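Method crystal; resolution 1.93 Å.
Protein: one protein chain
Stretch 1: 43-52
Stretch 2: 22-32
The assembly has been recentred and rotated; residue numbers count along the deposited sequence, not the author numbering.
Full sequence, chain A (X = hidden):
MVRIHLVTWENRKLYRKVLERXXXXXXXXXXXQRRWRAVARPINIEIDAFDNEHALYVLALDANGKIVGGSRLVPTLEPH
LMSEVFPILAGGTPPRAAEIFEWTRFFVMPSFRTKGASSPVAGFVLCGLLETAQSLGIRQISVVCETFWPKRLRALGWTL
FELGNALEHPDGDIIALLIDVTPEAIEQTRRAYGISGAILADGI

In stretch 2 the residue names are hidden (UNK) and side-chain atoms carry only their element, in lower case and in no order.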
ATOM      1  N   ILE A  43      -2.590 -20.215 -13.290  1.00 41.16           N
ATOM      2  CA  ILE A  43      -2.784 -19.111 -14.271  1.00 43.18           C
ATOM      3  C   ILE A  43      -1.974 -17.935 -13.778  1.00 41.53           C
ATOM      4  O   ILE A  43      -1.589 -17.890 -12.568  1.00 38.29           O
ATOM      5  CB  ILE A  43      -4.271 -18.762 -14.419  1.00 44.57           C
ATOM      6  CG1 ILE A  43      -4.880 -18.351 -13.086  1.00 42.80           C
ATOM      7  CG2 ILE A  43      -5.012 -19.912 -15.054  1.00 46.95           C
ATOM      8  CD1 ILE A  43      -6.271 -17.707 -13.239  1.00 50.52           C
ATOM      9  N   ASN A  44      -1.725 -16.984 -14.678  1.00 39.28           N
ATOM     10  CA  ASN A  44      -0.714 -15.926 -14.471  1.00 43.13           C
ATOM     11  C   ASN A  44      -1.363 -14.802 -13.687  1.00 43.41           C
ATOM     12  O   ASN A  44      -1.412 -13.682 -14.159  1.00 40.04           O
ATOM     13  CB  ASN A  44      -0.058 -15.524 -15.810  1.00 50.34           C
ATOM     14  CG  ASN A  44       0.935 -16.551 -16.284  1.00 54.36           C
ATOM     15  OD1 ASN A  44       1.090 -17.555 -15.592  1.00 49.99           O
ATOM     16  ND2 ASN A  44       1.577 -16.351 -17.459  1.00 52.00           N
ATOM     17  N   ILE A  45      -1.728 -15.064 -12.426  1.00 37.73           N
ATOM     18  CA  ILE A  45      -2.119 -14.015 -11.474  1.00 36.62           C
ATOM     19  C   ILE A  45      -1.410 -14.290 -10.138  1.00 37.97           C
ATOM     20  O   ILE A  45      -0.909 -15.385  -9.937  1.00 38.01           O
ATOM     21  CB  ILE A  45      -3.639 -13.945 -11.256  1.00 37.92           C
ATOM     22  CG1 ILE A  45      -4.116 -15.253 -10.660  1.00 40.69           C
ATOM     23  CG2 ILE A  45      -4.411 -13.602 -12.517  1.00 41.25           C
ATOM     24  CD1 ILE A  45      -5.499 -15.181 -10.013  1.00 44.70           C
ATOM     25  N   GLU A  46      -1.308 -13.261  -9.336  1.00 36.37           N
ATOM     26  CA  GLU A  46      -0.874 -13.434  -7.914  1.00 34.08           C
ATOM     27  C   GLU A  46      -1.999 -12.860  -7.045  1.00 33.97           C
ATOM     28  O   GLU A  46      -2.455 -11.717  -7.243  1.00 37.17           O
ATOM     29  CB  GLU A  46       0.509 -12.877  -7.696  1.00 35.96           C
ATOM     30  CG  GLU A  46       1.078 -13.152  -6.293  1.00 35.33           C
ATOM     31  CD  GLU A  46       0.560 -12.228  -5.195  1.00 40.19           C
ATOM     32  OE1 GLU A  46       0.347 -11.030  -5.465  1.00 41.33           O
ATOM     33  OE2 GLU A  46       0.467 -12.735  -4.016  1.00 40.92           O
ATOM     34  N   ILE A  47      -2.365 -13.631  -6.018  1.00 35.04           N
ATOM     35  CA  ILE A  47      -3.511 -13.316  -5.168  1.00 35.01           C
ATOM     36  C   ILE A  47      -3.269 -14.017  -3.829  1.00 36.56           C
ATOM     37  O   ILE A  47      -2.777 -15.131  -3.806  1.00 33.04           O
ATOM     38  CB  ILE A  47      -4.839 -13.675  -5.888  1.00 36.18           C
ATOM     39  CG1 ILE A  47      -6.062 -13.187  -5.126  1.00 37.24           C
ATOM     40  CG2 ILE A  47      -4.926 -15.165  -6.114  1.00 36.46           C
ATOM     41  CD1 ILE A  47      -7.392 -13.370  -5.908  1.00 41.93           C
ATOM     42  N   ASP A  48      -3.635 -13.353  -2.742  1.00 33.94           N
ATOM     43  CA  ASP A  48      -3.381 -13.896  -1.401  1.00 36.48           C
ATOM     44  C   ASP A  48      -4.665 -13.887  -0.576  1.00 38.58           C
ATOM     45  O   ASP A  48      -5.782 -13.561  -1.070  1.00 33.54           O
ATOM     46  CB  ASP A  48      -2.196 -13.192  -0.743  1.00 36.63           C
ATOM     47  CG  ASP A  48      -2.491 -11.805  -0.217  1.00 35.18           C
ATOM     48  OD1 ASP A  48      -3.686 -11.421  -0.239  1.00 36.32           O
ATOM     49  OD2 ASP A  48      -1.491 -11.101   0.088  1.00 37.79           O
ATOM     50  N   ALA A  49      -4.542 -14.317   0.675  1.00 35.84           N
ATOM     51  CA  ALA A  49      -5.724 -14.492   1.548  1.00 37.43           C
ATOM     52  C   ALA A  49      -6.426 -13.161   1.792  1.00 37.29           C
ATOM     53  O   ALA A  49      -7.561 -13.176   2.280  1.00 36.72           O
ATOM     54  CB  ALA A  49      -5.238 -15.119   2.838  1.00 41.60           C
ATOM     55  N   PHE A  50      -5.768 -12.036   1.559  1.00 35.80           N
ATOM     56  CA  PHE A  50      -6.287 -10.709   1.911  1.00 34.44           C
ATOM     57  C   PHE A  50      -6.981 -10.045   0.750  1.00 39.44           C
ATOM     58  O   PHE A  50      -7.616  -8.964   0.940  1.00 38.09           O
ATOM     59  CB  PHE A  50      -5.181  -9.832   2.482  1.00 39.23           C
ATOM     60  CG  PHE A  50      -4.430 -10.557   3.574  1.00 40.25           C
ATOM     61  CD1 PHE A  50      -5.082 -11.012   4.732  1.00 44.16           C
ATOM     62  CD2 PHE A  50      -3.070 -10.781   3.459  1.00 41.22           C
ATOM     63  CE1 PHE A  50      -4.370 -11.692   5.729  1.00 44.92           C
ATOM     64  CE2 PHE A  50      -2.385 -11.496   4.428  1.00 42.79           C
ATOM     65  CZ  PHE A  50      -3.021 -11.896   5.593  1.00 43.71           C
ATOM     66  N   ASP A  51      -6.959 -10.686  -0.420  1.00 36.76           N
ATOM     67  CA  ASP A  51      -7.707 -10.170  -1.578  1.00 34.56           C
ATOM     68  C   ASP A  51      -9.127 -10.716  -1.482  1.00 37.38           C
ATOM     69  O   ASP A  51      -9.404 -11.748  -2.110  1.00 35.40           O
ATOM     70  CB  ASP A  51      -6.983 -10.581  -2.880  1.00 33.05           C
ATOM     71  CG  ASP A  51      -5.646  -9.946  -3.066  1.00 32.85           C
ATOM     72  OD1 ASP A  51      -4.624 -10.678  -3.048  1.00 33.59           O
ATOM     73  OD2 ASP A  51      -5.613  -8.682  -3.093  1.00 36.11           O
ATOM     74  N   ASN A  52     -10.027 -10.054  -0.743  1.00 37.53           N
ATOM     75  CA  ASN A  52     -11.441 -10.445  -0.611  1.00 35.46           C
ATOM     76  C   ASN A  52     -12.265  -9.161  -0.610  1.00 38.50           C
ATOM     77  O   ASN A  52     -11.719  -8.088  -0.908  1.00 42.23           O
ATOM     78  CB  ASN A  52     -11.629 -11.348   0.613  1.00 40.95           C
ATOM     79  CG  ASN A  52     -11.371 -10.631   1.927  1.00 42.96           C
ATOM     80  OD1 ASN A  52     -11.301  -9.382   1.955  1.00 39.97           O
ATOM     81  ND2 ASN A  52     -11.375 -11.401   3.017  1.00 42.60           N
ATOM     82  N   UNK A  22      -4.601  -5.715 -12.957  1.00 47.44           N
ATOM     83  CA  UNK A  22      -3.923  -5.538 -11.663  1.00 44.68           C
ATOM     84  C   UNK A  22      -3.435  -6.930 -11.168  1.00 39.62           C
ATOM     85  O   UNK A  22      -2.269  -7.039 -10.753  1.00 40.58           O
ATOM     86  o   UNK A  22      -3.074  -5.089  -5.310  1.00 39.44           O
ATOM     87  c   UNK A  22      -3.339  -4.183  -8.847  1.00 42.74           C
ATOM     88  c   UNK A  22      -3.523  -5.001  -6.595  1.00 42.63           C
ATOM     89  c   UNK A  22      -4.440  -4.928  -9.256  1.00 42.78           C
ATOM     90  c   UNK A  22      -4.598  -5.780  -6.988  1.00 40.82           C
ATOM     91  c   UNK A  22      -4.902  -4.876 -10.681  1.00 46.90           C
ATOM     92  c   UNK A  22      -2.824  -4.294  -7.568  1.00 41.69           C
ATOM     93  c   UNK A  22      -5.058  -5.744  -8.306  1.00 42.01           C
ATOM     94  N   UNK A  23      -4.287  -7.960 -11.188  1.00 37.67           N
ATOM     95  CA  UNK A  23      -3.889  -9.305 -10.698  1.00 36.68           C
ATOM     96  C   UNK A  23      -2.828  -9.954 -11.615  1.00 41.46           C
ATOM     97  O   UNK A  23      -1.966 -10.737 -11.173  1.00 36.91           O
ATOM     98  c   UNK A  23      -5.825  -9.617  -6.797  1.00 39.42           C
ATOM     99  c   UNK A  23      -5.101 -10.169 -10.468  1.00 36.79           C
ATOM    100  c   UNK A  23      -7.658  -8.731  -8.036  1.00 40.22           C
ATOM    101  c   UNK A  23      -7.039  -8.952  -6.828  1.00 38.34           C
ATOM    102  c   UNK A  23      -5.194 -10.003  -7.969  1.00 41.48           C
ATOM    103  c   UNK A  23      -7.024  -9.140  -9.215  1.00 37.06           C
ATOM    104  c   UNK A  23      -5.784  -9.761  -9.191  1.00 36.73           C
ATOM    105  N   UNK A  24      -2.824  -9.600 -12.883  1.00 41.48           N
ATOM    106  CA  UNK A  24      -1.790 -10.074 -13.853  1.00 42.51           C
ATOM    107  C   UNK A  24      -0.480  -9.384 -13.538  1.00 41.79           C
ATOM    108  O   UNK A  24       0.570 -10.036 -13.595  1.00 43.10           O
ATOM    109  c   UNK A  24      -2.244  -9.801 -15.300  1.00 48.29           C
ATOM    110  n   UNK A  24      -7.327 -11.350 -17.682  1.00 90.36           N
ATOM    111  c   UNK A  24      -6.145 -11.372 -17.058  1.00 86.40           C
ATOM    112  c   UNK A  24      -3.477 -10.611 -15.694  1.00 51.91           C
ATOM    113  c   UNK A  24      -3.660 -10.860 -17.208  1.00 62.18           C
ATOM    114  n   UNK A  24      -5.038 -10.938 -17.704  1.00 70.13           N
ATOM    115  n   UNK A  24      -6.094 -11.793 -15.798  1.00 96.74           N
ATOM    116  N   UNK A  25      -0.529  -8.074 -13.274  1.00 43.88           N
ATOM    117  CA  UNK A  25       0.642  -7.271 -12.877  1.00 44.36           C
ATOM    118  C   UNK A  25       1.279  -7.852 -11.613  1.00 44.52           C
ATOM    119  O   UNK A  25       2.533  -7.952 -11.524  1.00 45.41           O
ATOM    120  c   UNK A  25      -0.535  -3.781 -14.135  1.00 57.00           C
ATOM    121  c   UNK A  25       0.031  -5.203 -14.150  1.00 51.63           C
ATOM    122  c   UNK A  25       0.240  -5.797 -12.758  1.00 48.99           C
ATOM    123  c   UNK A  25       1.281  -5.048 -11.984  1.00 52.01           C
ATOM    124  N   UNK A  26       0.475  -8.227 -10.642  1.00 41.50           N
ATOM    125  CA  UNK A  26       1.011  -8.877  -9.404  1.00 42.41           C
ATOM    126  C   UNK A  26       1.751 -10.167  -9.723  1.00 37.57           C
ATOM    127  O   UNK A  26       2.801 -10.496  -9.071  1.00 38.56           O
ATOM    128  c   UNK A  26      -1.550  -7.703  -6.830  1.00 42.50           C
ATOM    129  n   UNK A  26      -3.197  -8.078  -4.649  1.00 37.60           N
ATOM    130  c   UNK A  26      -2.244  -8.955  -4.859  1.00 37.09           C
ATOM    131  n   UNK A  26      -2.170 -10.036  -4.124  1.00 35.66           N
ATOM    132  n   UNK A  26      -1.343  -8.730  -5.803  1.00 41.56           N
ATOM    133  c   UNK A  26      -0.175  -9.060  -8.450  1.00 41.02           C
ATOM    134  c   UNK A  26      -0.463  -7.707  -7.818  1.00 45.11           C
ATOM    135  N   UNK A  27       1.303 -10.896 -10.731  1.00 40.87           N
ATOM    136  CA  UNK A  27       2.059 -12.072 -11.215  1.00 40.99           C
ATOM    137  C   UNK A  27       3.420 -11.604 -11.739  1.00 44.78           C
ATOM    138  O   UNK A  27       4.436 -12.146 -11.291  1.00 46.38           O
ATOM    139  c   UNK A  27       2.474 -14.965 -12.600  1.00 49.51           C
ATOM    140  c   UNK A  27       2.737 -13.301 -14.285  1.00 54.21           C
ATOM    141  c   UNK A  27       3.842 -15.414 -14.497  1.00 58.82           C
ATOM    142  c   UNK A  27       2.162 -13.715 -13.087  1.00 46.16           C
ATOM    143  o   UNK A  27       4.622 -16.337 -15.128  1.00 62.08           O
ATOM    144  c   UNK A  27       3.281 -15.825 -13.299  1.00 51.82           C
ATOM    145  c   UNK A  27       3.553 -14.158 -15.013  1.00 53.79           C
ATOM    146  c   UNK A  27       1.284 -12.837 -12.278  1.00 43.90           C
ATOM    147  N   UNK A  28       3.445 -10.557 -12.553  1.00 44.16           N
ATOM    148  CA  UNK A  28       4.728 -10.055 -13.140  1.00 48.58           C
ATOM    149  C   UNK A  28       5.684  -9.628 -12.021  1.00 47.29           C
ATOM    150  O   UNK A  28       6.899  -9.926 -12.102  1.00 52.27           O
ATOM    151  o   UNK A  28       2.903  -8.446 -15.797  1.00 65.48           O
ATOM    152  o   UNK A  28       3.720 -10.442 -15.769  1.00 55.50           O
ATOM    153  c   UNK A  28       3.655  -9.303 -15.330  1.00 55.19           C
ATOM    154  c   UNK A  28       4.486  -8.922 -14.115  1.00 51.66           C
ATOM    155  N   UNK A  29       5.186  -8.990 -10.983  1.00 46.68           N
ATOM    156  CA  UNK A  29       6.004  -8.347  -9.934  1.00 50.62           C
ATOM    157  C   UNK A  29       6.405  -9.372  -8.894  1.00 54.60           C
ATOM    158  O   UNK A  29       7.591  -9.400  -8.511  1.00 54.53           O
ATOM    159  c   UNK A  29       5.221  -7.219  -9.266  1.00 55.78           C
ATOM    160  c   UNK A  29       5.821  -6.840  -7.908  1.00 62.35           C
ATOM    161  c   UNK A  29       5.083  -6.009 -10.176  1.00 59.40           C
ATOM    162  c   UNK A  29       4.115  -5.002  -9.601  1.00 64.25           C
ATOM    163  N   UNK A  30       5.438 -10.127  -8.376  1.00 50.56           N
ATOM    164  CA  UNK A  30       5.637 -10.912  -7.139  1.00 48.23           C
ATOM    165  C   UNK A  30       6.029 -12.333  -7.483  1.00 49.95           C
ATOM    166  O   UNK A  30       6.799 -12.920  -6.666  1.00 52.57           O
ATOM    167  c   UNK A  30       3.235  -8.664  -6.316  1.00 46.97           C
ATOM    168  c   UNK A  30       4.401 -10.879  -6.221  1.00 47.45           C
ATOM    169  c   UNK A  30       4.690  -7.696  -4.164  1.00 51.90           C
ATOM    170  c   UNK A  30       4.871  -8.998  -4.623  1.00 50.91           C
ATOM    171  o   UNK A  30       3.584  -5.618  -4.344  1.00 51.71           O
ATOM    172  c   UNK A  30       4.139  -9.505  -5.694  1.00 46.85           C
ATOM    173  c   UNK A  30       3.018  -7.380  -5.847  1.00 48.69           C
ATOM    174  c   UNK A  30       3.777  -6.881  -4.799  1.00 50.62           C
ATOM    175  N   UNK A  31       5.386 -12.952  -8.492  1.00 46.78           N
ATOM    176  CA  UNK A  31       5.661 -14.390  -8.770  1.00 47.72           C
ATOM    177  C   UNK A  31       6.916 -14.455  -9.650  1.00 57.08           C
ATOM    178  O   UNK A  31       7.798 -15.297  -9.282  1.00 53.34           O
ATOM    179  c   UNK A  31       4.798 -16.509  -9.907  1.00 50.95           C
ATOM    180  c   UNK A  31       4.451 -15.135  -9.361  1.00 51.30           C
ATOM    181  c   UNK A  31       3.367 -15.243  -8.260  1.00 49.53           C
ATOM    182  N   UNK A  32       6.992 -13.618 -10.713  1.00 50.76           N
ATOM    183  CA  UNK A  32       7.989 -13.760 -11.805  1.00 61.05           C
ATOM    184  C   UNK A  32       9.338 -13.322 -11.224  1.00 65.02           C
ATOM    185  O   UNK A  32      10.372 -13.883 -11.612  1.00 64.90           O
ATOM    186  c   UNK A  32       7.496 -13.030 -13.067  1.00 67.26           C
ATOM    187  c   UNK A  32       8.460 -11.665 -15.952  1.00 94.02           C
ATOM    188  n   UNK A  32       7.757 -10.367 -16.133  1.00 93.03           N
ATOM    189  c   UNK A  32       7.484 -12.778 -15.611  1.00 91.26           C
ATOM    190  c   UNK A  32       7.913 -13.608 -14.404  1.00 83.32           C
TER
HETATM  191  O   HOH W   1       4.840 -17.144 -17.897  1.00 72.55           O

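Position 22 carries eight side-chain atoms, one carbon leading to a six-carbon ring that bears one oxygen. It is Tyr22; its OH stays 4.9 Å from Asp51 OD2, so no contact is made.

Position 23 has seven carbons, one carbon and then a six-membered ring with no heteroatom. The ring comes near Ile47 and Asp51, with the Asp51 carboxyl at its edge. This is Phe23; its CE2 lies 3.9 Å from Ile47 CG1 and 3.7 Å from Asp51 CG.

Position 24 shows three carbons, a nitrogen, and a carbon carrying two more nitrogens: a guanidinium, hence Arg24. Its NH1 lies 4.1 Å from Ile45 CG2, at the guanidinium edge.

Position 25 has four carbons forked at the first, one arm two carbons long; its CA-to-CB bond points away from stretch 1, and it makes no contact: Ile25.

Position 26 repeats the guanidinium pattern, but CA-to-CB points toward stretch 1 and the nitrogens meet the carboxylates of Glu46 and Asp51. This is Arg26. Its NE and NH2 donate to Glu46 OE1 at 2.9 and 3.0 Å, while NH1 donates to Asp51 OD2 at 2.9 Å and NH2 to Asp51 OD1 at 2.8 Å. NH1 also donates to Tyr22 OH at 3.1 Å.

Position 27 has one carbon, a six-carbon ring and an oxygen, with Asn44 over one ring face: Tyr27. Asn44 CB lies 3.8 Å from the centroid of the Tyr27 ring, 7° off its normal, a CH-pi contact. Water 1 is 2.9 Å from Tyr27 OH and accepts a weak hydrogen bond from Asn44 ND2 at 3.4 Å.

Position 28 has two carbons, the second carrying two oxygens, and makes no contact: Asp28. Position 29 has the same forked four carbons as 25, again without contact: Ile29.

Position 30 is a ring of six carbons bearing an oxygen, after one carbon, near the Glu46 carboxylate: Tyr30. Its CD1 is 3.8 Å from Glu46 OE1.

Position 31 has three carbons, one carrying the other two, packed against Glu46: Val31. Its CG2 is 3.7 Å from Glu46 CG.

Position 32 has four carbons in a row ending in nitrogen, poorly ordered and out of reach: Lys32.

The contact combines a backbone hydrogen bond, two salt bridges from Arg26 to Glu46 and Asp51, and packing of Phe23 and Tyr27 against stretch 1. Glu46 N donates to Phe23 O at 3.2 Å (158°), joining the loop of stretch 1 to the helix.

Stretch 2, residues 22-32: YFRIRYDIYVK
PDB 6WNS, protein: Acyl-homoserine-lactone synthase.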